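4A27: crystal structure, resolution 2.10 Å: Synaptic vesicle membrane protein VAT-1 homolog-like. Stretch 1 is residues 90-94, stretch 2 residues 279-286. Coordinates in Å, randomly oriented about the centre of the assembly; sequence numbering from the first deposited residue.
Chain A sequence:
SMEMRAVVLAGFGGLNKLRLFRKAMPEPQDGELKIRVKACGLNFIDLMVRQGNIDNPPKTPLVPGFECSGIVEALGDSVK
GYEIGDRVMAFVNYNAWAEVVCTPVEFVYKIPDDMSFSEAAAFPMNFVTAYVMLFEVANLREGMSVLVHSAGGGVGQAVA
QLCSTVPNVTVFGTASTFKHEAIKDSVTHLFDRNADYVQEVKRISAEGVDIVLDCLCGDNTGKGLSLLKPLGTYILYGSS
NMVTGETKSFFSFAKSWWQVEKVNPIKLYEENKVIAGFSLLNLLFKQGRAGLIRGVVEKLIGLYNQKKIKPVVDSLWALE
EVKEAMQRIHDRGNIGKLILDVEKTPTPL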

# COMPACT_ATOMS: atom_id res chain seq x y z
N ALA A 90 13.10 -2.63 24.88
CA ALA A 90 14.11 -2.93 23.89
C ALA A 90 13.77 -4.16 23.11
O ALA A 90 13.11 -5.06 23.63
CB ALA A 90 15.50 -3.10 24.56
N PHE A 91 14.19 -4.17 21.85
CA PHE A 91 14.12 -5.35 21.02
C PHE A 91 15.47 -6.02 21.17
O PHE A 91 16.49 -5.35 21.29
CB PHE A 91 13.94 -5.01 19.53
CG PHE A 91 12.58 -4.46 19.18
CD1 PHE A 91 11.49 -5.29 19.09
CD2 PHE A 91 12.40 -3.10 18.88
CE1 PHE A 91 10.26 -4.78 18.75
CE2 PHE A 91 11.17 -2.60 18.54
CZ PHE A 91 10.11 -3.43 18.45
N VAL A 92 15.51 -7.32 21.07
CA VAL A 92 16.77 -8.00 21.14
C VAL A 92 16.66 -9.24 20.29
O VAL A 92 15.59 -9.86 20.23
CB VAL A 92 17.20 -8.26 22.61
CG1 VAL A 92 16.21 -9.08 23.32
CG2 VAL A 92 18.58 -8.94 22.66
N ASN A 93 17.72 -9.54 19.55
CA ASN A 93 17.68 -10.62 18.58
C ASN A 93 17.97 -11.89 19.34
O ASN A 93 19.09 -12.37 19.38
CB ASN A 93 18.69 -10.37 17.43
CG ASN A 93 18.47 -11.29 16.23
OD1 ASN A 93 17.55 -12.10 16.18
ND2 ASN A 93 19.33 -11.15 15.23
N TYR A 94 16.93 -12.44 19.96
CA TYR A 94 17.05 -13.58 20.90
C TYR A 94 17.66 -13.08 22.17
O TYR A 94 18.04 -11.90 22.27
CB TYR A 94 17.90 -14.75 20.34
CG TYR A 94 17.27 -15.44 19.18
CD1 TYR A 94 16.34 -16.45 19.37
CD2 TYR A 94 17.57 -15.07 17.89
CE1 TYR A 94 15.72 -17.08 18.30
CE2 TYR A 94 16.95 -15.68 16.81
CZ TYR A 94 16.03 -16.68 17.03
OH TYR A 94 15.43 -17.30 15.93
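Stretch 2 279-286: SLLNLLFK

Stretch 2 packs on stretch 1 as a short helix whose apolar side chains meet the end of a strand and the loop that follows it, a contact built from two phenylalanine rings, leucine methyls and the CB and backbone of the loop, with no hydrogen bond crossing between the two. The helix spans 280-285, and its phi/psi values near -60/-40 over residues 280 to 283 are matched by backbone bonds from Leu284 N to Leu280 O (3.0 Å) and from Phe285 N to Leu281 O (2.9 Å). Ser279 caps its start: its OG accepts from Asn282 N at 3.2 Å, with an angle of 159° at the hydrogen.

The register places the contact at the C-terminal end of the helix. The nearest CA pairs are Phe91 with Leu284, at 8.6 Å between their CA atoms, and Asn93 with Phe285, at 7.1 Å between theirs, so the strand end faces the last turn of the helix and the loop comes closer to its final residue. Spacing of four places Leu280 and Leu284 on the same helical side, and both point their CA-to-CB bonds toward stretch 1. There they meet Phe91, an extended residue (phi/psi -93/149) with chi1 in m. Leu284 CD1 lies 3.6 Å from the centroid of the Phe91 ring and 11° off its normal, a CH-pi contact over the face; Leu280 CD2 approaches Phe91 CZ obliquely at 3.9 Å.

Phe285, also m in chi1, packs mainly against the loop, and its CZ also comes within 4.0 Å of Phe91 CB. Asn93 CB sits 3.7 Å from the centroid of the Phe285 ring and only 2° off the normal, almost exactly above its centre. The ring tip also reaches backbone, with Phe285 CZ 3.4 Å from Asn93 N and 3.5 Å from Val92 C. The CA-to-CB bond of Val92 points away from the helix. Phe91 and Phe285 have 87 and 88 Å² of their surface covered by the other stretch, more than half of the 303 Å² buried in total.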

# COMPACT_ATOMS: atom_id res chain seq x y z
N SER A 279 6.86 -8.31 8.55
CA SER A 279 7.66 -8.97 9.61
C SER A 279 8.50 -7.94 10.29
O SER A 279 9.49 -7.45 9.71
CB SER A 279 8.60 -10.00 9.00
OG SER A 279 9.62 -10.33 9.94
N LEU A 280 8.11 -7.51 11.48
CA LEU A 280 8.87 -6.50 12.19
C LEU A 280 10.32 -6.96 12.49
O LEU A 280 11.25 -6.16 12.41
CB LEU A 280 8.17 -6.12 13.50
CG LEU A 280 8.85 -5.10 14.41
CD1 LEU A 280 9.30 -3.87 13.60
CD2 LEU A 280 7.87 -4.69 15.58
N LEU A 281 10.50 -8.21 12.90
CA LEU A 281 11.82 -8.69 13.28
C LEU A 281 12.80 -8.60 12.12
O LEU A 281 13.92 -8.09 12.29
CB LEU A 281 11.77 -10.11 13.86
CG LEU A 281 11.11 -10.13 15.24
CD1 LEU A 281 11.07 -11.50 15.75
CD2 LEU A 281 11.76 -9.21 16.32
N ASN A 282 12.36 -9.01 10.94
CA ASN A 282 13.18 -8.88 9.73
C ASN A 282 13.51 -7.45 9.39
O ASN A 282 14.64 -7.17 8.97
CB ASN A 282 12.51 -9.50 8.53
CG ASN A 282 12.50 -10.99 8.58
OD1 ASN A 282 13.09 -11.60 9.48
ND2 ASN A 282 11.81 -11.60 7.63
N LEU A 283 12.55 -6.56 9.57
CA LEU A 283 12.75 -5.14 9.33
C LEU A 283 13.85 -4.60 10.24
O LEU A 283 14.68 -3.82 9.80
CB LEU A 283 11.45 -4.35 9.56
CG LEU A 283 11.29 -2.95 8.97
CD1 LEU A 283 11.52 -2.95 7.45
CD2 LEU A 283 9.88 -2.40 9.29
N LEU A 284 13.84 -5.06 11.49
CA LEU A 284 14.80 -4.65 12.50
C LEU A 284 16.23 -5.22 12.30
O LEU A 284 17.19 -4.47 12.26
CB LEU A 284 14.33 -5.06 13.89
CG LEU A 284 13.15 -4.27 14.41
CD1 LEU A 284 12.53 -5.01 15.59
CD2 LEU A 284 13.57 -2.85 14.77
N PHE A 285 16.31 -6.53 12.16
CA PHE A 285 17.55 -7.27 12.35
C PHE A 285 18.17 -7.76 11.04
O PHE A 285 19.30 -8.19 11.07
CB PHE A 285 17.34 -8.48 13.28
CG PHE A 285 16.93 -8.11 14.67
CD1 PHE A 285 17.65 -7.17 15.40
CD2 PHE A 285 15.84 -8.71 15.27
CE1 PHE A 285 17.26 -6.83 16.72
CE2 PHE A 285 15.47 -8.38 16.58
CZ PHE A 285 16.18 -7.44 17.29
N LYS A 286 17.41 -7.73 9.93
CA LYS A 286 17.92 -8.12 8.60
C LYS A 286 17.94 -6.97 7.58
O LYS A 286 18.82 -6.95 6.72
CB LYS A 286 17.08 -9.24 7.99
CG LYS A 286 16.99 -10.47 8.82
CD LYS A 286 16.35 -11.61 8.05
CE LYS A 286 16.17 -12.83 8.95
NZ LYS A 286 15.46 -13.94 8.26